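Local structure of ATP synthase subunit s, mitochondrial (Bos taurus, 3E4G) at residues C72-G77 against C95-D100; Q85-I90 against E110-S115; K89-K94 against E120-G125. The protein regulates mitochondrial ATP synthase, being needed for its proton conduction and blocking a proton leak so that energy-driven ATP synthesis can proceed. The protein carries 1 engineered substitution. One frame throughout, in Å; residues are numbered along the deposited sequence.

Contact 1: residues C72-G77 against C95-D100; sequences CIMSIG and CHYIED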
loop_
_atom_site.group_PDB
_atom_site.type_symbol
_atom_site.label_atom_id
_atom_site.label_comp_id
_atom_site.label_asym_id
_atom_site.label_seq_id
_atom_site.Cartn_x
_atom_site.Cartn_y
_atom_site.Cartn_z
ATOM N N CYS A 72 2.673 -10.785 -2.902
ATOM C CA CYS A 72 2.329 -10.839 -4.354
ATOM C C CYS A 72 1.299 -9.846 -4.752
ATOM O O CYS A 72 0.755 -9.956 -5.881
ATOM C CB CYS A 72 1.912 -12.304 -4.742
ATOM S SG CYS A 72 0.359 -12.821 -4.004
ATOM N N ILE A 73 1.036 -8.812 -3.956
ATOM C CA ILE A 73 0.082 -7.786 -4.367
ATOM C C ILE A 73 0.585 -7.090 -5.627
ATOM O O ILE A 73 1.768 -6.851 -5.861
ATOM C CB ILE A 73 -0.203 -6.788 -3.242
ATOM C CG1 ILE A 73 1.075 -6.056 -2.769
ATOM C CG2 ILE A 73 -0.954 -7.465 -2.109
ATOM C CD1 ILE A 73 0.745 -5.052 -1.612
ATOM N N MET A 74 -0.416 -6.702 -6.455
ATOM C CA MET A 74 -0.101 -5.963 -7.719
ATOM C C MET A 74 -1.313 -5.312 -8.242
ATOM O O MET A 74 -2.404 -5.848 -8.122
ATOM C CB MET A 74 0.610 -6.728 -8.651
ATOM C CG MET A 74 -0.154 -7.700 -9.065
ATOM S SD MET A 74 0.775 -8.756 -10.310
ATOM C CE MET A 74 1.608 -7.585 -11.315
ATOM N N SER A 75 -1.124 -4.248 -8.982
ATOM C CA SER A 75 -2.056 -3.619 -9.869
ATOM C C SER A 75 -3.468 -3.575 -9.376
ATOM O O SER A 75 -3.809 -2.808 -8.425
ATOM C CB SER A 75 -1.873 -4.192 -11.325
ATOM O OG SER A 75 -2.321 -5.554 -11.377
ATOM N N ILE A 76 -4.354 -4.262 -10.056
ATOM C CA ILE A 76 -5.763 -4.114 -9.751
ATOM C C ILE A 76 -6.078 -4.716 -8.359
ATOM O O ILE A 76 -7.169 -4.442 -7.835
ATOM C CB ILE A 76 -6.715 -4.468 -10.891
ATOM C CG1 ILE A 76 -6.462 -5.915 -11.130
ATOM C CG2 ILE A 76 -6.589 -3.479 -12.052
ATOM C CD1 ILE A 76 -5.838 -6.955 -10.183
ATOM N N GLY A 77 -5.173 -5.460 -7.680
ATOM C CA GLY A 77 -5.430 -5.798 -6.277
ATOM C C GLY A 77 -5.648 -4.546 -5.432
ATOM O O GLY A 77 -6.416 -4.564 -4.477
ATOM N N CYS A 95 8.224 -6.348 -2.622
ATOM C CA CYS A 95 6.979 -6.631 -3.382
ATOM C C CYS A 95 7.393 -6.646 -4.837
ATOM O O CYS A 95 7.486 -5.617 -5.507
ATOM C CB CYS A 95 5.890 -5.633 -3.106
ATOM S SG CYS A 95 5.238 -5.712 -1.434
ATOM N N HIS A 96 7.752 -7.834 -5.339
ATOM C CA HIS A 96 8.420 -7.940 -6.641
ATOM C C HIS A 96 7.522 -7.645 -7.802
ATOM O O HIS A 96 8.028 -7.418 -8.916
ATOM C CB HIS A 96 9.140 -9.250 -6.722
ATOM C CG HIS A 96 10.178 -9.431 -5.614
ATOM N ND1 HIS A 96 11.132 -8.501 -5.310
ATOM C CD2 HIS A 96 10.253 -10.399 -4.671
ATOM C CE1 HIS A 96 11.821 -8.945 -4.270
ATOM N NE2 HIS A 96 11.325 -10.108 -3.883
ATOM N N TYR A 97 6.209 -7.634 -7.619
ATOM C CA TYR A 97 5.271 -7.398 -8.710
ATOM C C TYR A 97 4.807 -5.976 -8.766
ATOM O O TYR A 97 4.145 -5.622 -9.769
ATOM C CB TYR A 97 4.096 -8.332 -8.609
ATOM C CG TYR A 97 4.453 -9.774 -8.635
ATOM C CD1 TYR A 97 4.510 -10.425 -9.789
ATOM C CD2 TYR A 97 4.525 -10.506 -7.486
ATOM C CE1 TYR A 97 4.857 -11.793 -9.819
ATOM C CE2 TYR A 97 4.854 -11.832 -7.445
ATOM C CZ TYR A 97 5.040 -12.454 -8.598
ATOM O OH TYR A 97 5.327 -13.812 -8.676
ATOM N N ILE A 98 5.042 -5.158 -7.749
ATOM C CA ILE A 98 4.640 -3.719 -7.707
ATOM C C ILE A 98 5.321 -3.008 -8.864
ATOM O O ILE A 98 6.519 -3.288 -9.147
ATOM C CB ILE A 98 4.941 -3.094 -6.277
ATOM C CG1 ILE A 98 4.059 -3.750 -5.248
ATOM C CG2 ILE A 98 4.905 -1.525 -6.276
ATOM C CD1 ILE A 98 3.766 -3.143 -3.919
ATOM N N GLU A 99 4.656 -2.060 -9.451
ATOM C CA GLU A 99 5.231 -1.190 -10.477
ATOM C C GLU A 99 4.712 0.261 -10.245
ATOM O O GLU A 99 3.839 0.518 -9.402
ATOM C CB GLU A 99 4.811 -1.681 -11.884
ATOM C CG GLU A 99 5.147 -3.059 -12.233
ATOM C CD GLU A 99 4.719 -3.469 -13.582
ATOM O OE1 GLU A 99 4.226 -2.622 -14.340
ATOM O OE2 GLU A 99 4.834 -4.675 -13.937
ATOM N N ASP A 100 5.199 1.145 -11.084
ATOM C CA ASP A 100 4.746 2.537 -11.047
ATOM C C ASP A 100 3.221 2.640 -11.140
ATOM O O ASP A 100 2.625 3.493 -10.481
ATOM C CB ASP A 100 5.392 3.335 -12.165
ATOM C CG ASP A 100 6.867 3.536 -11.987
ATOM O OD1 ASP A 100 7.375 3.443 -10.840
ATOM O OD2 ASP A 100 7.543 3.897 -13.018
HETATM O O HOH W 1 4.375 -7.643 -5.304
#
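M74 lays its thioether against Y97, which also meets C72. SD of M74 is 4.9 Å from the centroid of the Y97 ring, well off the ring normal at 47°, an oblique Met-aromatic contact. The chain bends at its last torsion (chi3 -42°), which brings CE of M74 to 3.8 Å from CB of Y97, while the same methyl lies near the Y97 carbonyl oxygen. On the ring's other ortho side, C72 lies with CA 3.8 Å from CD2 of Y97 and with its CB near CE2.

I73 and I98 run side by side and point the same way, with CG1 of I73 4.1 Å from CD1 of I98 in the conformer described.

Polar linkage is through water. One molecule donates to I73 O at 2.8 Å and accepts from Y97 N at 3.0 Å, lying in the plane of the Y97 ring at its edge. Beyond the interface, the Y97 hydroxyl has a weak hydrogen bond to N7 of helix 2-11.

C95 to I98 form a type I turn, and the arrangement is that of loops that follow the parallel strands 63-69 and 89-93, lying in leucine-rich repeats 2 and 3, close to the magnesium site of G35 and T69.

Contact 2: residues Q85-I90 against E110-S115; sequences QYVEKI and ENLQKS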
loop_
_atom_site.group_PDB
_atom_site.type_symbol
_atom_site.label_atom_id
_atom_site.label_comp_id
_atom_site.label_asym_id
_atom_site.label_seq_id
_atom_site.Cartn_x
_atom_site.Cartn_y
_atom_site.Cartn_z
ATOM N N GLN A 85 -11.166 4.029 4.744
ATOM C CA GLN A 85 -11.198 5.440 5.139
ATOM C C GLN A 85 -10.103 5.865 6.073
ATOM O O GLN A 85 -9.910 7.090 6.262
ATOM C CB GLN A 85 -12.572 5.762 5.808
ATOM C CG GLN A 85 -13.782 5.327 4.950
ATOM C CD GLN A 85 -13.802 6.005 3.637
ATOM O OE1 GLN A 85 -13.639 7.238 3.548
ATOM N NE2 GLN A 85 -13.937 5.219 2.571
ATOM N N TYR A 86 -9.383 4.938 6.695
ATOM C CA TYR A 86 -8.547 5.287 7.847
ATOM C C TYR A 86 -7.121 4.777 7.729
ATOM O O TYR A 86 -6.394 4.687 8.741
ATOM C CB TYR A 86 -9.188 4.794 9.157
ATOM C CG TYR A 86 -10.643 5.124 9.266
ATOM C CD1 TYR A 86 -11.083 6.430 9.596
ATOM C CD2 TYR A 86 -11.577 4.148 9.045
ATOM C CE1 TYR A 86 -12.428 6.712 9.705
ATOM C CE2 TYR A 86 -12.964 4.417 9.211
ATOM C CZ TYR A 86 -13.346 5.701 9.582
ATOM O OH TYR A 86 -14.695 6.004 9.752
ATOM N N VAL A 87 -6.657 4.438 6.517
ATOM C CA VAL A 87 -5.271 3.914 6.358
ATOM C C VAL A 87 -4.268 5.040 6.481
ATOM O O VAL A 87 -4.287 6.002 5.708
ATOM C CB VAL A 87 -5.144 3.182 5.008
ATOM C CG1 VAL A 87 -3.688 2.682 4.865
ATOM C CG2 VAL A 87 -6.148 2.066 4.868
ATOM N N GLU A 88 -3.369 4.898 7.439
ATOM C CA GLU A 88 -2.390 5.922 7.722
ATOM C C GLU A 88 -0.953 5.552 7.371
ATOM O O GLU A 88 -0.139 6.452 7.152
ATOM C CB GLU A 88 -2.444 6.310 9.231
ATOM C CG GLU A 88 -3.766 6.922 9.541
ATOM C CD GLU A 88 -3.983 7.284 10.956
ATOM O OE1 GLU A 88 -3.232 6.876 11.848
ATOM O OE2 GLU A 88 -5.077 7.863 11.257
ATOM N N LYS A 89 -0.627 4.256 7.380
ATOM C CA LYS A 89 0.732 3.757 7.188
ATOM C C LYS A 89 0.703 2.624 6.180
ATOM O O LYS A 89 -0.076 1.674 6.334
ATOM C CB LYS A 89 1.310 3.215 8.498
ATOM C CG LYS A 89 1.497 4.239 9.604
ATOM C CD LYS A 89 1.915 3.570 10.923
ATOM C CE LYS A 89 2.451 4.504 11.918
ATOM N NZ LYS A 89 2.672 3.915 13.263
ATOM N N ILE A 90 1.590 2.703 5.163
ATOM C CA ILE A 90 1.783 1.599 4.231
ATOM C C ILE A 90 3.261 1.361 4.057
ATOM O O ILE A 90 4.030 2.272 3.756
ATOM C CB ILE A 90 1.152 1.888 2.842
ATOM C CG1 ILE A 90 -0.359 2.090 2.965
ATOM C CG2 ILE A 90 1.485 0.738 1.856
ATOM C CD1 ILE A 90 -1.020 2.501 1.644
ATOM N N GLU A 110 -8.852 9.180 -3.490
ATOM C CA GLU A 110 -9.024 10.344 -2.612
ATOM C C GLU A 110 -9.088 9.947 -1.156
ATOM O O GLU A 110 -8.676 10.714 -0.286
ATOM C CB GLU A 110 -10.276 11.172 -2.997
ATOM C CG GLU A 110 -10.102 11.799 -4.394
ATOM C CD GLU A 110 -11.119 12.904 -4.622
ATOM O OE1 GLU A 110 -12.335 12.668 -4.439
ATOM O OE2 GLU A 110 -10.681 13.985 -5.009
ATOM N N ASN A 111 -9.672 8.781 -0.878
ATOM C CA ASN A 111 -9.747 8.275 0.482
ATOM C C ASN A 111 -8.355 8.123 1.083
ATOM O O ASN A 111 -8.145 8.400 2.286
ATOM C CB ASN A 111 -10.561 6.999 0.550
ATOM C CG ASN A 111 -10.070 5.935 -0.418
ATOM O OD1 ASN A 111 -10.074 6.190 -1.676
ATOM N ND2 ASN A 111 -9.679 4.786 0.050
ATOM N N LEU A 112 -7.387 7.629 0.307
ATOM C CA LEU A 112 -5.995 7.509 0.791
ATOM C C LEU A 112 -5.330 8.848 0.848
ATOM O O LEU A 112 -4.519 9.129 1.752
ATOM C CB LEU A 112 -5.175 6.579 -0.104
ATOM C CG LEU A 112 -5.647 5.101 -0.116
ATOM C CD1 LEU A 112 -4.685 4.290 -0.973
ATOM C CD2 LEU A 112 -5.645 4.525 1.295
ATOM N N GLN A 113 -5.599 9.741 -0.132
ATOM C CA GLN A 113 -5.003 11.098 -0.057
ATOM C C GLN A 113 -5.369 11.761 1.281
ATOM O O GLN A 113 -4.569 12.458 1.887
ATOM C CB GLN A 113 -5.530 11.984 -1.184
ATOM C CG GLN A 113 -5.152 11.470 -2.570
ATOM C CD GLN A 113 -5.848 12.296 -3.679
ATOM O OE1 GLN A 113 -6.637 13.209 -3.369
ATOM N NE2 GLN A 113 -5.552 11.940 -4.909
ATOM N N LYS A 114 -6.623 11.550 1.724
ATOM C CA LYS A 114 -7.084 12.183 2.974
ATOM C C LYS A 114 -6.441 11.628 4.196
ATOM O O LYS A 114 -6.208 12.373 5.161
ATOM C CB LYS A 114 -8.628 12.045 3.076
ATOM C CG LYS A 114 -9.359 12.842 2.023
ATOM C CD LYS A 114 -10.753 12.281 1.781
ATOM C CE LYS A 114 -11.500 13.029 0.681
ATOM N NZ LYS A 114 -12.776 12.423 0.411
ATOM N N SER A 115 -6.155 10.326 4.234
ATOM C CA SER A 115 -5.735 9.672 5.491
ATOM C C SER A 115 -4.242 9.396 5.578
ATOM O O SER A 115 -3.727 9.258 6.707
ATOM C CB SER A 115 -6.465 8.356 5.646
ATOM O OG SER A 115 -6.205 7.482 4.572
HETATM O O HOH W 2 -10.036 8.906 4.216
HETATM O O HOH W 3 -7.717 5.314 3.978
HETATM O O HOH W 4 -4.985 10.421 8.888
#
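Y86 touches the helix end through its backbone carbonyl carbon, near CB of S115, and turns its ring away; one face of that ring carries CB of its neighbour Q85, 3.6 Å above the plane and over the centre. The carboxamide of Q85 comes back toward the helix, with OE1 4.3 Å from CB of N111, while its NE2 binds G83 O. The amide of N111 reaches across to the chain just before Q85, where ND2 is hydrogen-bonded to the carbonyls of L84 and M81.

S115 provides the direct polar bond. With OG set between the backbone N and the carbonyl carbon (chi1 59°), the hydroxyl donates to V87 O at 2.7 Å, meeting the C=O at 135° and tilted 27° from the carbonyl plane. A water donates in turn to OG of S115 and accepts from V87 N at 2.9 Å, so hydroxyl and water together engage both polar backbone atoms of V87. A second water spans Q85 O and N111 O, donating to each at 2.7 Å. A third gives S115 O a firm bond and E88 OE2 a weak one; the other carboxylate oxygen of E88 is bound by Q64 NE2.

Apolar packing is confined to the inner side, where CD2 of L112 lies 4.0 Å from CB of V87. V87 also rests on I63 and I66 of strand 63-69.

At the last turn of helix 110-115, S115 N makes weak bonds to N111 O and L112 O. Away from the magnesium site, a single hydroxyl bond backed by bridging waters thus joins this helix, in leucine-rich repeat 3, to the chain of repeat 2 entering strand 89-93, so the attachment probably depends on the S115 hydroxyl as both donor and acceptor.

Contact 3: residues K89-K94 against E120-G125; sequences KIRLCK and EIISCG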
loop_
_atom_site.group_PDB
_atom_site.type_symbol
_atom_site.label_atom_id
_atom_site.label_comp_id
_atom_site.label_asym_id
_atom_site.label_seq_id
_atom_site.Cartn_x
_atom_site.Cartn_y
_atom_site.Cartn_z
ATOM N N LYS A 89 -0.627 4.256 7.380
ATOM C CA LYS A 89 0.732 3.757 7.188
ATOM C C LYS A 89 0.703 2.624 6.180
ATOM O O LYS A 89 -0.076 1.674 6.334
ATOM C CB LYS A 89 1.310 3.215 8.498
ATOM C CG LYS A 89 1.497 4.239 9.604
ATOM C CD LYS A 89 1.915 3.570 10.923
ATOM C CE LYS A 89 2.451 4.504 11.918
ATOM N NZ LYS A 89 2.672 3.915 13.263
ATOM N N ILE A 90 1.590 2.703 5.163
ATOM C CA ILE A 90 1.783 1.599 4.231
ATOM C C ILE A 90 3.261 1.361 4.057
ATOM O O ILE A 90 4.030 2.272 3.756
ATOM C CB ILE A 90 1.152 1.888 2.842
ATOM C CG1 ILE A 90 -0.359 2.090 2.965
ATOM C CG2 ILE A 90 1.485 0.738 1.856
ATOM C CD1 ILE A 90 -1.020 2.501 1.644
ATOM N N ARG A 91 3.673 0.101 4.212
ATOM C CA ARG A 91 5.035 -0.343 3.903
ATOM C C ARG A 91 4.924 -1.386 2.787
ATOM O O ARG A 91 4.154 -2.354 2.912
ATOM C CB ARG A 91 5.682 -0.956 5.148
ATOM C CG ARG A 91 7.056 -1.395 4.946
ATOM C CD ARG A 91 7.611 -1.704 6.385
ATOM N NE ARG A 91 8.986 -1.875 6.343
ATOM C CZ ARG A 91 9.481 -3.183 6.194
ATOM N NH1 ARG A 91 8.627 -4.164 6.100
ATOM N NH2 ARG A 91 10.769 -3.387 6.300
ATOM N N LEU A 92 5.690 -1.167 1.744
ATOM C CA LEU A 92 5.824 -2.101 0.592
ATOM C C LEU A 92 7.317 -2.493 0.580
ATOM O O LEU A 92 8.168 -1.623 0.315
ATOM C CB LEU A 92 5.439 -1.405 -0.726
ATOM C CG LEU A 92 4.047 -0.802 -0.753
ATOM C CD1 LEU A 92 3.807 -0.029 -2.057
ATOM C CD2 LEU A 92 2.949 -1.801 -0.478
ATOM N N CYS A 93 7.620 -3.734 0.884
ATOM C CA CYS A 93 9.010 -4.190 1.001
ATOM C C CYS A 93 9.136 -5.507 0.269
ATOM O O CYS A 93 8.411 -6.463 0.556
ATOM C CB CYS A 93 9.364 -4.342 2.500
ATOM S SG CYS A 93 11.018 -4.961 2.783
ATOM N N LYS A 94 10.063 -5.573 -0.695
ATOM C CA LYS A 94 10.294 -6.834 -1.427
ATOM C C LYS A 94 8.947 -7.317 -2.011
ATOM O O LYS A 94 8.576 -8.491 -1.950
ATOM C CB LYS A 94 10.923 -7.901 -0.528
ATOM C CG LYS A 94 12.313 -7.540 -0.091
ATOM C CD LYS A 94 12.992 -8.566 0.869
ATOM C CE LYS A 94 12.461 -8.489 2.264
ATOM N NZ LYS A 94 13.414 -9.184 3.273
ATOM N N GLU A 120 6.478 3.689 3.149
ATOM C CA GLU A 120 7.842 3.128 3.066
ATOM C C GLU A 120 7.852 2.207 1.823
ATOM O O GLU A 120 6.944 1.372 1.704
ATOM C CB GLU A 120 8.163 2.305 4.295
ATOM C CG GLU A 120 7.997 3.132 5.620
ATOM C CD GLU A 120 8.260 2.221 6.781
ATOM O OE1 GLU A 120 7.479 1.317 7.075
ATOM O OE2 GLU A 120 9.394 2.264 7.332
ATOM N N ILE A 121 8.844 2.378 0.978
ATOM C CA ILE A 121 8.973 1.544 -0.247
ATOM C C ILE A 121 10.412 1.086 -0.297
ATOM O O ILE A 121 11.327 1.921 -0.430
ATOM C CB ILE A 121 8.559 2.328 -1.509
ATOM C CG1 ILE A 121 7.162 2.928 -1.357
ATOM C CG2 ILE A 121 8.605 1.370 -2.713
ATOM C CD1 ILE A 121 6.768 3.835 -2.513
ATOM N N ILE A 122 10.599 -0.216 -0.162
ATOM C CA ILE A 122 11.936 -0.809 0.090
ATOM C C ILE A 122 12.086 -1.994 -0.832
ATOM O O ILE A 122 11.292 -2.938 -0.794
ATOM C CB ILE A 122 12.036 -1.283 1.555
ATOM C CG1 ILE A 122 11.758 -0.108 2.534
ATOM C CG2 ILE A 122 13.438 -1.900 1.793
ATOM C CD1 ILE A 122 11.297 -0.552 3.867
ATOM N N SER A 123 13.174 -2.007 -1.621
ATOM C CA SER A 123 13.522 -3.235 -2.379
ATOM C C SER A 123 12.363 -3.715 -3.242
ATOM O O SER A 123 12.096 -4.911 -3.343
ATOM C CB SER A 123 14.010 -4.329 -1.441
ATOM O OG SER A 123 15.156 -3.933 -0.695
ATOM N N CYS A 124 11.689 -2.772 -3.908
ATOM C CA CYS A 124 10.661 -3.085 -4.935
ATOM C C CYS A 124 11.286 -2.712 -6.253
ATOM O O CYS A 124 11.316 -1.524 -6.636
ATOM C CB CYS A 124 9.381 -2.314 -4.657
ATOM S SG CYS A 124 8.569 -2.800 -3.117
ATOM N N GLY A 125 11.890 -3.681 -6.927
ATOM C CA GLY A 125 12.841 -3.393 -8.005
ATOM C C GLY A 125 12.279 -2.716 -9.188
ATOM O O GLY A 125 13.042 -2.108 -9.937
HETATM O O HOH W 5 10.809 -0.372 7.396
#
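L92 and E120 share the straightest of four backbone hydrogen bonds, L92 N to E120 O, 2.8 Å with an angle of 171° at the hydrogen. E120 N to I90 O, I122 N to L92 O and K94 N to I122 O complete a parallel ladder, whose strand axes are 4.7 Å apart and 3° from aligned. CA-H...O contacts fill in between, including C93 CA to I122 O at 3.2 Å.

On the face bearing R91, C93, E120 and I122, the extended R91 side chain crosses that of E120; its contacts hold for the conformer described, one of two. OE1 of E120 sits near the guanidinium plane at its edge, 3.6 Å from NE of R91, a long salt bridge; a water accepts from NE and donates to OE2 of E120. The main ionic partner of R91 is D67, through NH1. An alanine in place of E120 would probably leave NE of R91 without this carboxylate and the water without one of its acceptors.

Further along, CD1 of I122 packs 3.6 Å from NE of R91, and CB of I122 lies 4.0 Å from SG of C93. Beyond the end of strand 118-122, SG of C124 lies 3.7 Å from L92 O and packs on C95.

Such neighbouring parallel strands, each followed by a left-handed residue (K94, S123) and a buried cysteine, are consistent with the cysteine-containing type of leucine-rich repeat.

Contacts 2 and 3 both use strand 89-93, contact 2 at its start and contact 3 along its length, and share K89 and I90. Contact 3 is true sheet pairing, closest to the centre of the chain, its backbones bonding directly, whereas in contacts 1 and 2 waters bridge backbone atoms of the two segments. Contact 1 touches contact 3: SG of C124 lies 3.6 Å from C95 N, and L92 meets I73 and, in the conformer described, I98, so the loops pack onto the strand end. Contact 2, with exposed Q85 and Y86, lies on the opposite side of the chain's centre from both. Sulfur-aromatic and apolar packing mark the magnesium end, hydroxyl and water bonds the other.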